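Local coordinates for thioredoxin family protein (Streptococcus pneumoniae, PDB 2YP6), which is a surface-exposed thioredoxin-fold lipoprotein, probably a thiol-disulfide oxidoreductase that takes part in extracellular oxidative stress resistance, at residues K75-W80 with E119-W124; T106-G111 with V135-K140. All coordinates share one frame; numbering follows the deposited sequence.

How the contacts relate
The two contacts lie side by side, their centres about 8 Å apart, and both reach the same sheet. Strands 71-76 and 102-108 are neighbours in it, and Lys-75 O accepts a probable hydrogen bond from Val-107 N at 2.8 Å. The second tie is between side chains: Trp-77 NE1 of contact 1 lies 2.9 Å from Thr-106 OG1 of contact 2. Along the chain the segments alternate, so helix 120-127 of contact 1 connects the two strands of contact 2. Trp-80 in 75-80 belongs to the C6W pocket, and the side chain of Ala-109 in 106-111 comes within about 4 Å of the same ligand. Trp-80 directly precedes Cys-81 of the Cys-81/Cys-84 disulfide.

Contact 1: K75-W80 with E119-W124; sequences KFWASW and EQFPQW. With C6W (3-Cyclohexyl-1-Propylphosphocholine), chain E.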
loop_
_atom_site.group_PDB
_atom_site.type_symbol
_atom_site.label_atom_id
_atom_site.label_comp_id
_atom_site.label_asym_id
_atom_site.label_seq_id
_atom_site.Cartn_x
_atom_site.Cartn_y
_atom_site.Cartn_z
ATOM N N LYS A 75 1.311 1.137 0.410
ATOM C CA LYS A 75 1.254 2.132 -0.660
ATOM C C LYS A 75 -0.146 2.663 -0.841
ATOM O O LYS A 75 -1.090 1.898 -1.052
ATOM C CB LYS A 75 1.718 1.530 -1.977
ATOM C CG LYS A 75 1.745 2.478 -3.128
ATOM C CD LYS A 75 1.984 1.718 -4.449
ATOM C CE LYS A 75 2.270 2.642 -5.588
ATOM N NZ LYS A 75 3.674 3.154 -5.580
ATOM N N PHE A 76 -0.265 3.981 -0.777
ATOM C CA PHE A 76 -1.516 4.666 -1.043
ATOM C C PHE A 76 -1.475 5.178 -2.467
ATOM O O PHE A 76 -0.502 5.820 -2.858
ATOM C CB PHE A 76 -1.713 5.835 -0.055
ATOM C CG PHE A 76 -1.959 5.388 1.365
ATOM C CD1 PHE A 76 -0.891 5.055 2.203
ATOM C CD2 PHE A 76 -3.242 5.261 1.853
ATOM C CE1 PHE A 76 -1.101 4.638 3.463
ATOM C CE2 PHE A 76 -3.462 4.842 3.126
ATOM C CZ PHE A 76 -2.394 4.519 3.948
ATOM N N TRP A 77 -2.520 4.907 -3.230
ATOM C CA TRP A 77 -2.530 5.255 -4.639
ATOM C C TRP A 77 -3.936 5.442 -5.202
ATOM O O TRP A 77 -4.917 5.317 -4.494
ATOM C CB TRP A 77 -1.760 4.215 -5.443
ATOM C CG TRP A 77 -2.374 2.826 -5.532
ATOM C CD1 TRP A 77 -2.514 1.920 -4.533
ATOM C CD2 TRP A 77 -2.899 2.200 -6.719
ATOM N NE1 TRP A 77 -3.107 0.763 -5.012
ATOM C CE2 TRP A 77 -3.340 0.911 -6.355
ATOM C CE3 TRP A 77 -3.026 2.609 -8.048
ATOM C CZ2 TRP A 77 -3.912 0.032 -7.277
ATOM C CZ3 TRP A 77 -3.582 1.727 -8.961
ATOM C CH2 TRP A 77 -4.014 0.455 -8.574
ATOM N N ALA A 78 -4.004 5.775 -6.484
ATOM C CA ALA A 78 -5.285 5.939 -7.178
ATOM C C ALA A 78 -5.106 5.606 -8.649
ATOM O O ALA A 78 -4.039 5.866 -9.225
ATOM C CB ALA A 78 -5.793 7.354 -7.018
ATOM N N SER A 79 -6.156 5.054 -9.252
ATOM C CA SER A 79 -6.125 4.632 -10.641
ATOM C C SER A 79 -5.977 5.819 -11.576
ATOM O O SER A 79 -5.471 5.642 -12.673
ATOM C CB SER A 79 -7.400 3.846 -11.005
ATOM O OG SER A 79 -8.518 4.713 -11.062
ATOM N N TRP A 80 -6.397 7.016 -11.139
ATOM C CA TRP A 80 -6.319 8.216 -11.982
ATOM C C TRP A 80 -4.965 8.891 -11.992
ATOM O O TRP A 80 -4.738 9.817 -12.753
ATOM C CB TRP A 80 -7.378 9.259 -11.567
ATOM C CG TRP A 80 -7.441 9.582 -10.105
ATOM C CD1 TRP A 80 -8.353 9.105 -9.201
ATOM C CD2 TRP A 80 -6.573 10.462 -9.365
ATOM N NE1 TRP A 80 -8.106 9.629 -7.964
ATOM C CE2 TRP A 80 -7.019 10.452 -8.031
ATOM C CE3 TRP A 80 -5.468 11.248 -9.704
ATOM C CZ2 TRP A 80 -6.394 11.199 -7.030
ATOM C CZ3 TRP A 80 -4.855 11.995 -8.710
ATOM C CH2 TRP A 80 -5.321 11.965 -7.392
ATOM N N GLU A 119 -17.304 -1.502 -8.226
ATOM C CA GLU A 119 -17.623 -2.445 -9.306
ATOM C C GLU A 119 -16.648 -2.318 -10.459
ATOM O O GLU A 119 -16.267 -3.316 -11.065
ATOM C CB GLU A 119 -19.053 -2.250 -9.830
ATOM C CG GLU A 119 -20.135 -2.506 -8.801
ATOM C CD GLU A 119 -20.465 -1.268 -7.984
ATOM O OE1 GLU A 119 -19.824 -0.220 -8.210
ATOM O OE2 GLU A 119 -21.364 -1.344 -7.118
ATOM N N GLN A 120 -16.244 -1.091 -10.770
ATOM C CA GLN A 120 -15.415 -0.848 -11.936
ATOM C C GLN A 120 -13.932 -1.105 -11.678
ATOM O O GLN A 120 -13.205 -1.501 -12.593
ATOM C CB GLN A 120 -15.602 0.581 -12.447
ATOM C CG GLN A 120 -17.027 0.890 -12.980
ATOM C CD GLN A 120 -17.456 0.049 -14.189
ATOM O OE1 GLN A 120 -16.722 -0.824 -14.663
ATOM N NE2 GLN A 120 -18.662 0.320 -14.689
ATOM N N PHE A 121 -13.474 -0.865 -10.456
ATOM C CA PHE A 121 -12.041 -0.932 -10.186
ATOM C C PHE A 121 -11.394 -2.282 -10.521
ATOM O O PHE A 121 -10.357 -2.319 -11.191
ATOM C CB PHE A 121 -11.694 -0.527 -8.755
ATOM C CG PHE A 121 -10.221 -0.550 -8.492
ATOM C CD1 PHE A 121 -9.426 0.530 -8.833
ATOM C CD2 PHE A 121 -9.620 -1.680 -7.971
ATOM C CE1 PHE A 121 -8.064 0.490 -8.649
ATOM C CE2 PHE A 121 -8.263 -1.728 -7.786
ATOM C CZ PHE A 121 -7.486 -0.636 -8.119
ATOM N N PRO A 122 -11.981 -3.382 -10.049
ATOM C CA PRO A 122 -11.310 -4.661 -10.297
ATOM C C PRO A 122 -11.208 -5.009 -11.774
ATOM O O PRO A 122 -10.191 -5.577 -12.178
ATOM C CB PRO A 122 -12.144 -5.680 -9.507
ATOM C CG PRO A 122 -13.361 -4.975 -9.045
ATOM C CD PRO A 122 -13.169 -3.512 -9.187
ATOM N N GLN A 123 -12.208 -4.634 -12.564
ATOM C CA GLN A 123 -12.183 -4.862 -13.997
ATOM C C GLN A 123 -11.021 -4.088 -14.620
ATOM O O GLN A 123 -10.219 -4.640 -15.387
ATOM C CB GLN A 123 -13.527 -4.443 -14.633
ATOM C CG GLN A 123 -13.459 -4.275 -16.159
ATOM C CD GLN A 123 -14.800 -3.876 -16.803
ATOM O OE1 GLN A 123 -15.704 -3.356 -16.140
ATOM N NE2 GLN A 123 -14.919 -4.120 -18.106
ATOM N N TRP A 124 -10.915 -2.814 -14.270
ATOM C CA TRP A 124 -9.819 -1.980 -14.749
ATOM C C TRP A 124 -8.441 -2.558 -14.336
ATOM O O TRP A 124 -7.516 -2.618 -15.142
ATOM C CB TRP A 124 -9.973 -0.559 -14.188
ATOM C CG TRP A 124 -8.819 0.313 -14.527
ATOM C CD1 TRP A 124 -8.634 1.000 -15.689
ATOM C CD2 TRP A 124 -7.665 0.584 -13.714
ATOM N NE1 TRP A 124 -7.447 1.687 -15.643
ATOM C CE2 TRP A 124 -6.831 1.445 -14.450
ATOM C CE3 TRP A 124 -7.259 0.187 -12.437
ATOM C CZ2 TRP A 124 -5.612 1.903 -13.960
ATOM C CZ3 TRP A 124 -6.064 0.658 -11.951
ATOM C CH2 TRP A 124 -5.257 1.511 -12.710
HETATM C C2 C6W E . -8.031 14.055 -11.154
HETATM C C3 C6W E . -9.922 12.923 -9.696
HETATM C C1 C6W E . -9.780 15.293 -10.140
HETATM C C4 C6W E . -8.167 13.683 -9.227
HETATM C C5 C6W E . -7.780 14.894 -8.356
HETATM C C10 C6W E . -7.105 11.370 -2.609
HETATM C CAI C6W E . -8.609 12.932 -1.404
HETATM C C13 C6W E . -9.234 11.743 -0.699
HETATM C C6 C6W E . -8.182 15.803 -4.279
HETATM C C7 C6W E . -7.755 14.322 -4.283
HETATM C C9 C6W E . -7.595 12.752 -2.317
HETATM O O3 C6W E . -8.086 17.783 -7.571
HETATM P P C6W E . -8.637 16.685 -6.699
HETATM O O4 C6W E . -9.951 17.274 -6.316
HETATM O O1 C6W E . -8.816 15.334 -7.527
HETATM N N C6W E . -9.150 14.000 -10.285
HETATM O O2 C6W E . -7.691 16.451 -5.430
HETATM C C8 C6W E . -6.979 13.957 -3.005
HETATM C C12 C6W E . -8.781 10.458 -0.975
HETATM C C11 C6W E . -7.685 10.261 -1.959
#
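Phe-121 and Trp-124, one helical turn apart, meet Trp-77 and Ser-79 in a small aromatic contact without hydrogen bonds between the segments. Phe-121 comes first. Its CG is anti to the backbone N (chi1 -178°), and CZ reaches the indole of Trp-77, 3.7 Å from CH2. The two six-membered rings are oblique, with planes at 65°. Ser-79 CB lies at the edge of the phenyl ring, 4.2 Å from CE1.

Trp-124 follows, held in the helix by its backbone N bonding to Gln-120 O. It meets Trp-77 tip to tip: CZ3 is 4.0 Å from Trp-77 CH2, which sits in the plane of the Trp-124 ring. Ser-79 approaches differently. Its CB lies over one face of the same ring, 3.7 Å from the centroid of the six-membered ring, a CH-pi contact. The hydroxyl of Ser-79 bonds to Glu-115.

Trp-80 points its CB away from the helix, and its indole meets C6W. Ligand atom C4 lies over the centre of the indole, 3.6 Å from CD2, and Ala-78 CB is on the opposite face.

Helix 120-127 thus packs against Trp-77 and Ser-79, in the chain that leads from strand 71-76 to the disulfide. Phe-121 also touches Ile-108 of strand 102-108 and Val-135 of strand 135-137. Trp-77 touches Cys-84 and Trp-124 touches Lys-85, both in helix 82-86.

Contact 2: T106-G111 with V135-K140; sequences TVIAPG and VLYDTK
Thr-106 to Ile-108 pair in parallel with Val-135 to Tyr-137, as the two strands of a beta-alpha-beta unit. The strands are neighbours in the central sheet of the thioredoxin fold, and helix 120-127 makes the crossover between them.

Three backbone hydrogen bonds join the segments. Leu-136 N donates to Thr-106 O at 2.8 Å. Leu-136 O accepts from Ile-108 N at 3.0 Å. Asp-138 N then donates to Ile-108 O at 2.8 Å, which carries the pairing one residue past strand 135-137. Both backbone polar atoms of Leu-136 are therefore used on strand 102-108, as are both of Ile-108 on the other segment. The backbone of Val-107 bonds to strand 71-76 and Trp-77, and that of Tyr-137 to Gln-55.

Two polar side chains, Thr-106 and Asp-138, bond outside the two segments. Thr-106 OG1 bonds to Pro-134 O as well as to the Trp-77 indole. Asp-138 is the centre of an inverse gamma turn, in which Thr-139 N makes a weak hydrogen bond, 3.0 Å, to Tyr-137 O. Its carboxylate bonds through OD1 to Thr-143 OG1 and through OD2 to Phe-144 N, at helix 142-146.

Apolar groups pack along the pairing. Ile-108 CG1 lies 3.8 Å from Val-135 CG1. Its chi1 of 64° sets CG1 between the backbone N and carbonyl carbon, and CD1, with chi2 extended at 166°, comes 3.8 Å from Tyr-137 CE1. This is the sheet face under helix 120-127, where Phe-121 touches both Ile-108 and Val-135. On the opposite face, where Val-107 points, its CG1 is 3.7 Å from Asp-138 CB. Beyond the strands, Pro-110 CG meets the root of the Tyr-137 side chain, 3.8 Å from Tyr-137 CB.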
loop_
_atom_site.group_PDB
_atom_site.type_symbol
_atom_site.label_atom_id
_atom_site.label_comp_id
_atom_site.label_asym_id
_atom_site.label_seq_id
_atom_site.Cartn_x
_atom_site.Cartn_y
_atom_site.Cartn_z
ATOM N N THR A 106 -1.562 -2.407 -0.582
ATOM C CA THR A 106 -1.847 -1.121 -1.201
ATOM C C THR A 106 -3.268 -0.735 -0.858
ATOM O O THR A 106 -4.083 -1.609 -0.602
ATOM C CB THR A 106 -1.612 -1.105 -2.720
ATOM O OG1 THR A 106 -2.741 -1.670 -3.405
ATOM C CG2 THR A 106 -0.325 -1.856 -3.077
ATOM N N VAL A 107 -3.532 0.572 -0.858
ATOM C CA VAL A 107 -4.810 1.137 -0.469
ATOM C C VAL A 107 -5.295 2.155 -1.508
ATOM O O VAL A 107 -4.541 3.053 -1.916
ATOM C CB VAL A 107 -4.712 1.844 0.903
ATOM C CG1 VAL A 107 -6.124 2.254 1.401
ATOM C CG2 VAL A 107 -3.978 0.969 1.942
ATOM N N ILE A 108 -6.542 1.992 -1.938
ATOM C CA ILE A 108 -7.232 2.993 -2.750
ATOM C C ILE A 108 -8.477 3.435 -1.985
ATOM O O ILE A 108 -8.872 2.817 -1.005
ATOM C CB ILE A 108 -7.628 2.474 -4.149
ATOM C CG1 ILE A 108 -8.642 1.355 -4.030
ATOM C CG2 ILE A 108 -6.420 1.992 -4.921
ATOM C CD1 ILE A 108 -9.369 0.981 -5.319
ATOM N N ALA A 109 -9.092 4.511 -2.449
ATOM C CA ALA A 109 -10.307 5.039 -1.859
ATOM C C ALA A 109 -11.385 4.974 -2.927
ATOM O O ALA A 109 -11.599 5.952 -3.668
ATOM C CB ALA A 109 -10.084 6.457 -1.408
ATOM N N PRO A 110 -12.038 3.810 -3.052
ATOM C CA PRO A 110 -12.932 3.603 -4.191
ATOM C C PRO A 110 -14.073 4.631 -4.214
ATOM O O PRO A 110 -14.643 4.949 -3.174
ATOM C CB PRO A 110 -13.454 2.181 -4.003
ATOM C CG PRO A 110 -13.073 1.766 -2.653
ATOM C CD PRO A 110 -11.968 2.638 -2.162
ATOM N N GLY A 111 -14.346 5.172 -5.400
ATOM C CA GLY A 111 -15.416 6.141 -5.570
ATOM C C GLY A 111 -15.137 7.523 -5.013
ATOM O O GLY A 111 -15.941 8.445 -5.181
ATOM N N VAL A 135 -5.083 -5.093 -2.840
ATOM C CA VAL A 135 -5.657 -3.765 -2.893
ATOM C C VAL A 135 -6.757 -3.684 -1.861
ATOM O O VAL A 135 -7.720 -4.448 -1.912
ATOM C CB VAL A 135 -6.254 -3.434 -4.274
ATOM C CG1 VAL A 135 -6.865 -2.031 -4.262
ATOM C CG2 VAL A 135 -5.205 -3.560 -5.372
ATOM N N LEU A 136 -6.591 -2.762 -0.924
ATOM C CA LEU A 136 -7.550 -2.575 0.144
ATOM C C LEU A 136 -8.420 -1.360 -0.163
ATOM O O LEU A 136 -7.936 -0.350 -0.676
ATOM C CB LEU A 136 -6.822 -2.366 1.459
ATOM C CG LEU A 136 -5.834 -3.473 1.861
ATOM C CD1 LEU A 136 -5.368 -3.196 3.268
ATOM C CD2 LEU A 136 -6.430 -4.871 1.728
ATOM N N TYR A 137 -9.694 -1.469 0.189
ATOM C CA TYR A 137 -10.692 -0.458 -0.147
ATOM C C TYR A 137 -10.963 0.435 1.042
ATOM O O TYR A 137 -11.682 0.057 1.959
ATOM C CB TYR A 137 -11.989 -1.139 -0.518
ATOM C CG TYR A 137 -12.027 -1.794 -1.882
ATOM C CD1 TYR A 137 -10.998 -1.630 -2.794
ATOM C CD2 TYR A 137 -13.122 -2.545 -2.263
ATOM C CE1 TYR A 137 -11.052 -2.232 -4.063
ATOM C CE2 TYR A 137 -13.195 -3.132 -3.521
ATOM C CZ TYR A 137 -12.161 -2.968 -4.417
ATOM O OH TYR A 137 -12.236 -3.568 -5.660
ATOM N N ASP A 138 -10.436 1.648 0.991
ATOM C CA ASP A 138 -10.682 2.651 2.018
ATOM C C ASP A 138 -11.996 3.379 1.692
ATOM O O ASP A 138 -12.000 4.531 1.283
ATOM C CB ASP A 138 -9.524 3.634 2.066
ATOM C CG ASP A 138 -9.500 4.438 3.342
ATOM O OD1 ASP A 138 -10.018 3.935 4.357
ATOM O OD2 ASP A 138 -8.952 5.555 3.326
ATOM N N THR A 139 -13.105 2.697 1.911
ATOM C CA THR A 139 -14.426 3.188 1.495
ATOM C C THR A 139 -14.945 4.387 2.284
ATOM O O THR A 139 -15.953 4.994 1.907
ATOM C CB THR A 139 -15.465 2.073 1.598
ATOM O OG1 THR A 139 -15.443 1.548 2.941
ATOM C CG2 THR A 139 -15.174 0.994 0.585
ATOM N N LYS A 140 -14.246 4.744 3.357
ATOM C CA LYS A 140 -14.618 5.894 4.173
ATOM C C LYS A 140 -13.557 6.971 4.152
ATOM O O LYS A 140 -13.730 8.007 4.781
ATOM C CB LYS A 140 -14.835 5.461 5.622
ATOM C CG LYS A 140 -15.986 4.524 5.855
ATOM C CD LYS A 140 -15.893 3.908 7.238
ATOM C CE LYS A 140 -16.798 2.690 7.381
ATOM N NZ LYS A 140 -16.690 2.050 8.727
#